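Local coordinates for glycosyl transferase family 8 (PDB 5GVV), which transfers galactose from UDP-galactose to the terminal glucose of the already glycosylated serine-rich repeat protein PsrP, with manganese as the likely cofactor, at residues 141-146 against 179-184. Residues are numbered along the deposited sequence; the frame is centred on the assembly and turned at random.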
ATOM      1  N   PHE A 141       3.337 -20.679  23.289  1.00 23.13           N
ATOM      2  CA  PHE A 141       4.189 -20.033  22.300  1.00 21.42           C
ATOM      3  C   PHE A 141       3.463 -18.967  21.481  1.00 20.63           C
ATOM      4  O   PHE A 141       2.233 -18.993  21.356  1.00 18.38           O
ATOM      5  CB  PHE A 141       4.794 -21.082  21.365  1.00 19.22           C
ATOM      6  CG  PHE A 141       3.777 -21.960  20.687  1.00 21.05           C
ATOM      7  CD1 PHE A 141       3.149 -21.549  19.518  1.00 23.80           C
ATOM      8  CD2 PHE A 141       3.472 -23.213  21.200  1.00 22.98           C
ATOM      9  CE1 PHE A 141       2.220 -22.358  18.885  1.00 22.99           C
ATOM     10  CE2 PHE A 141       2.543 -24.031  20.572  1.00 25.66           C
ATOM     11  CZ  PHE A 141       1.914 -23.600  19.412  1.00 21.90           C
ATOM     12  N   ASN A 142       4.227 -18.037  20.915  1.00 18.25           N
ATOM     13  CA  ASN A 142       3.657 -17.082  19.970  1.00 18.90           C
ATOM     14  C   ASN A 142       3.581 -17.714  18.582  1.00 16.06           C
ATOM     15  O   ASN A 142       4.529 -18.359  18.139  1.00 16.18           O
ATOM     16  CB  ASN A 142       4.470 -15.792  19.925  1.00 14.53           C
ATOM     17  CG  ASN A 142       3.911 -14.788  18.934  1.00 16.89           C
ATOM     18  OD1 ASN A 142       4.213 -14.840  17.744  1.00 13.20           O
ATOM     19  ND2 ASN A 142       3.089 -13.867  19.424  1.00 16.81           N
ATOM     20  N   ALA A 143       2.460 -17.518  17.896  1.00 19.93           N
ATOM     21  CA  ALA A 143       2.189 -18.231  16.649  1.00 19.60           C
ATOM     22  C   ALA A 143       2.698 -17.514  15.403  1.00 19.12           C
ATOM     23  O   ALA A 143       2.537 -18.017  14.286  1.00 19.35           O
ATOM     24  CB  ALA A 143       0.700 -18.493  16.521  1.00 22.68           C
ATOM     25  N   GLY A 144       3.302 -16.344  15.593  1.00 16.83           N
ATOM     26  CA  GLY A 144       3.716 -15.510  14.475  1.00 15.45           C
ATOM     27  C   GLY A 144       4.948 -15.997  13.734  1.00 14.67           C
ATOM     28  O   GLY A 144       5.237 -15.538  12.623  1.00 14.68           O
ATOM     29  N   VAL A 145       5.695 -16.908  14.351  1.00 13.13           N
ATOM     30  CA  VAL A 145       6.858 -17.505  13.697  1.00 12.38           C
ATOM     31  C   VAL A 145       6.853 -19.000  13.979  1.00 15.81           C
ATOM     32  O   VAL A 145       7.086 -19.425  15.114  1.00 15.55           O
ATOM     33  CB  VAL A 145       8.187 -16.915  14.216  1.00 11.23           C
ATOM     34  CG1 VAL A 145       9.374 -17.640  13.575  1.00 10.66           C
ATOM     35  CG2 VAL A 145       8.262 -15.418  13.954  1.00 11.68           C
ATOM     36  N   LEU A 146       6.575 -19.798  12.955  1.00 14.94           N
ATOM     37  CA  LEU A 146       6.465 -21.237  13.145  1.00 16.94           C
ATOM     38  C   LEU A 146       7.342 -21.991  12.164  1.00 17.11           C
ATOM     39  O   LEU A 146       7.127 -21.921  10.949  1.00 17.60           O
ATOM     40  CB  LEU A 146       5.010 -21.688  12.995  1.00 17.28           C
ATOM     41  CG  LEU A 146       4.025 -21.097  13.999  1.00 15.83           C
ATOM     42  CD1 LEU A 146       2.607 -21.509  13.677  1.00 20.29           C
ATOM     43  CD2 LEU A 146       4.387 -21.537  15.402  1.00 20.48           C
ATOM     44  N   SER A 179      -4.408 -19.372  20.502  1.00 35.19           N
ATOM     45  CA  SER A 179      -4.958 -20.187  21.585  1.00 35.23           C
ATOM     46  C   SER A 179      -5.293 -21.595  21.101  1.00 32.62           C
ATOM     47  O   SER A 179      -5.119 -22.573  21.832  1.00 32.87           O
ATOM     48  CB  SER A 179      -6.212 -19.534  22.173  1.00 36.66           C
ATOM     49  OG  SER A 179      -5.902 -18.360  22.900  1.00 40.57           O
ATOM     50  N   ILE A 180      -5.775 -21.691  19.865  1.00 34.46           N
ATOM     51  CA  ILE A 180      -6.124 -22.978  19.271  1.00 28.80           C
ATOM     52  C   ILE A 180      -4.876 -23.826  19.027  1.00 30.94           C
ATOM     53  O   ILE A 180      -4.856 -25.024  19.324  1.00 31.44           O
ATOM     54  CB  ILE A 180      -6.877 -22.798  17.935  1.00 31.56           C
ATOM     55  CG1 ILE A 180      -8.150 -21.966  18.132  1.00 30.25           C
ATOM     56  CG2 ILE A 180      -7.196 -24.149  17.318  1.00 32.36           C
ATOM     57  CD1 ILE A 180      -9.077 -22.500  19.213  1.00 35.91           C
ATOM     58  N   LEU A 181      -3.840 -23.196  18.476  1.00 28.52           N
ATOM     59  CA  LEU A 181      -2.582 -23.881  18.179  1.00 30.97           C
ATOM     60  C   LEU A 181      -1.907 -24.434  19.440  1.00 31.43           C
ATOM     61  O   LEU A 181      -1.375 -25.547  19.436  1.00 30.58           O
ATOM     62  CB  LEU A 181      -1.630 -22.938  17.437  1.00 30.55           C
ATOM     63  CG  LEU A 181      -1.935 -22.695  15.960  1.00 28.24           C
ATOM     64  CD1 LEU A 181      -1.324 -21.390  15.487  1.00 31.22           C
ATOM     65  CD2 LEU A 181      -1.421 -23.846  15.123  1.00 28.65           C
ATOM     66  N   ASN A 182      -1.929 -23.656  20.515  1.00 25.67           N
ATOM     67  CA  ASN A 182      -1.358 -24.104  21.779  1.00 30.55           C
ATOM     68  C   ASN A 182      -2.190 -25.213  22.419  1.00 32.38           C
ATOM     69  O   ASN A 182      -1.649 -26.149  23.018  1.00 31.40           O
ATOM     70  CB  ASN A 182      -1.213 -22.925  22.738  1.00 28.47           C
ATOM     71  CG  ASN A 182       0.043 -22.129  22.481  1.00 27.45           C
ATOM     72  OD1 ASN A 182       1.092 -22.408  23.059  1.00 25.99           O
ATOM     73  ND2 ASN A 182      -0.048 -21.142  21.598  1.00 27.74           N
HETATM   74  N   MSE A 183      -3.494 -25.099  22.306  1.00 32.83           N
HETATM   75  CA  MSE A 183      -4.359 -26.110  22.886  1.00 33.79           C
HETATM   76  C   MSE A 183      -4.264 -27.413  22.137  1.00 34.43           C
HETATM   77  O   MSE A 183      -4.619 -28.409  22.720  1.00 37.01           O
HETATM   78  CB  MSE A 183      -5.768 -25.576  22.969  1.00 30.00           C
HETATM   79  CG  MSE A 183      -6.881 -26.587  22.806  1.00 30.00           C
HETATM   80 SE   MSE A 183      -8.556 -25.790  23.270  1.00 30.00          SE
HETATM   81  CE  MSE A 183      -8.041 -23.910  23.408  1.00 30.00           C
ATOM     82  N   LEU A 184      -3.850 -27.427  20.882  1.00 36.32           N
ATOM     83  CA  LEU A 184      -3.736 -28.654  20.099  1.00 32.04           C
ATOM     84  C   LEU A 184      -2.362 -29.312  20.217  1.00 36.27           C
ATOM     85  O   LEU A 184      -2.248 -30.539  20.157  1.00 35.11           O
ATOM     86  CB  LEU A 184      -4.046 -28.374  18.624  1.00 37.84           C
ATOM     87  CG  LEU A 184      -4.076 -29.585  17.686  1.00 34.31           C
ATOM     88  CD1 LEU A 184      -5.281 -30.474  17.970  1.00 37.20           C
ATOM     89  CD2 LEU A 184      -4.055 -29.160  16.228  1.00 34.07           C
TER
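Asn182 and the backbone of Phe141 are joined by a pair of hydrogen bonds. Phe141 N donates to Asn182 OD1 at 2.8 Å, meeting a lone pair in the carbonyl plane. Asn182 ND2 donates to Phe141 O at 3.1 Å, again on a lone pair, with an N-H...O angle of 162°. Phe141 O lies close to the plane of the Asn182 amide. OD1 and ND2 thus hold the N-H and C=O of a single residue. ND2 has a second acceptor, Gln178 O, one turn back in helix 176-185. Two partners on ND2 and one on OD1 fix the rotation of the amide.

The same amide also packs against the Phe141 ring. Asn182 OD1 sits over one face of the ring, offset toward the rim, 3.1 Å from Phe141 CD2. Ring and amide planes are 33° apart. Phe141 CG stands between its backbone N and carbonyl carbon (chi1 55°), which folds the ring back over the bonded amide. Tyr189 meets this ring edge-to-face.

The contact belongs to the GT-A fold of family 8 glycosyltransferases. Segment 141-146 lies on strand 145-149 of the central mixed sheet, and helix 176-185 packs beside it. The side chain of Ala143 is about 7 Å from the bound UDP, and the backbone of Gly144 bonds to that of Asp106, a manganese ligand in the DxD motif. Asn142 OD1 accepts from Gly144 N at 2.8 Å, which makes an Asx turn.

The apolar contacts centre on Leu181. Leu181 CB lies 4.1 Å from Phe141 CZ, at the tip of the ring, and the two side chains cross nearly at right angles. Leu181 CD1 reaches Ala143 CB at 3.7 Å. Leu181 CD1 also meets Leu146 CD1, more loosely, at 4.3 Å.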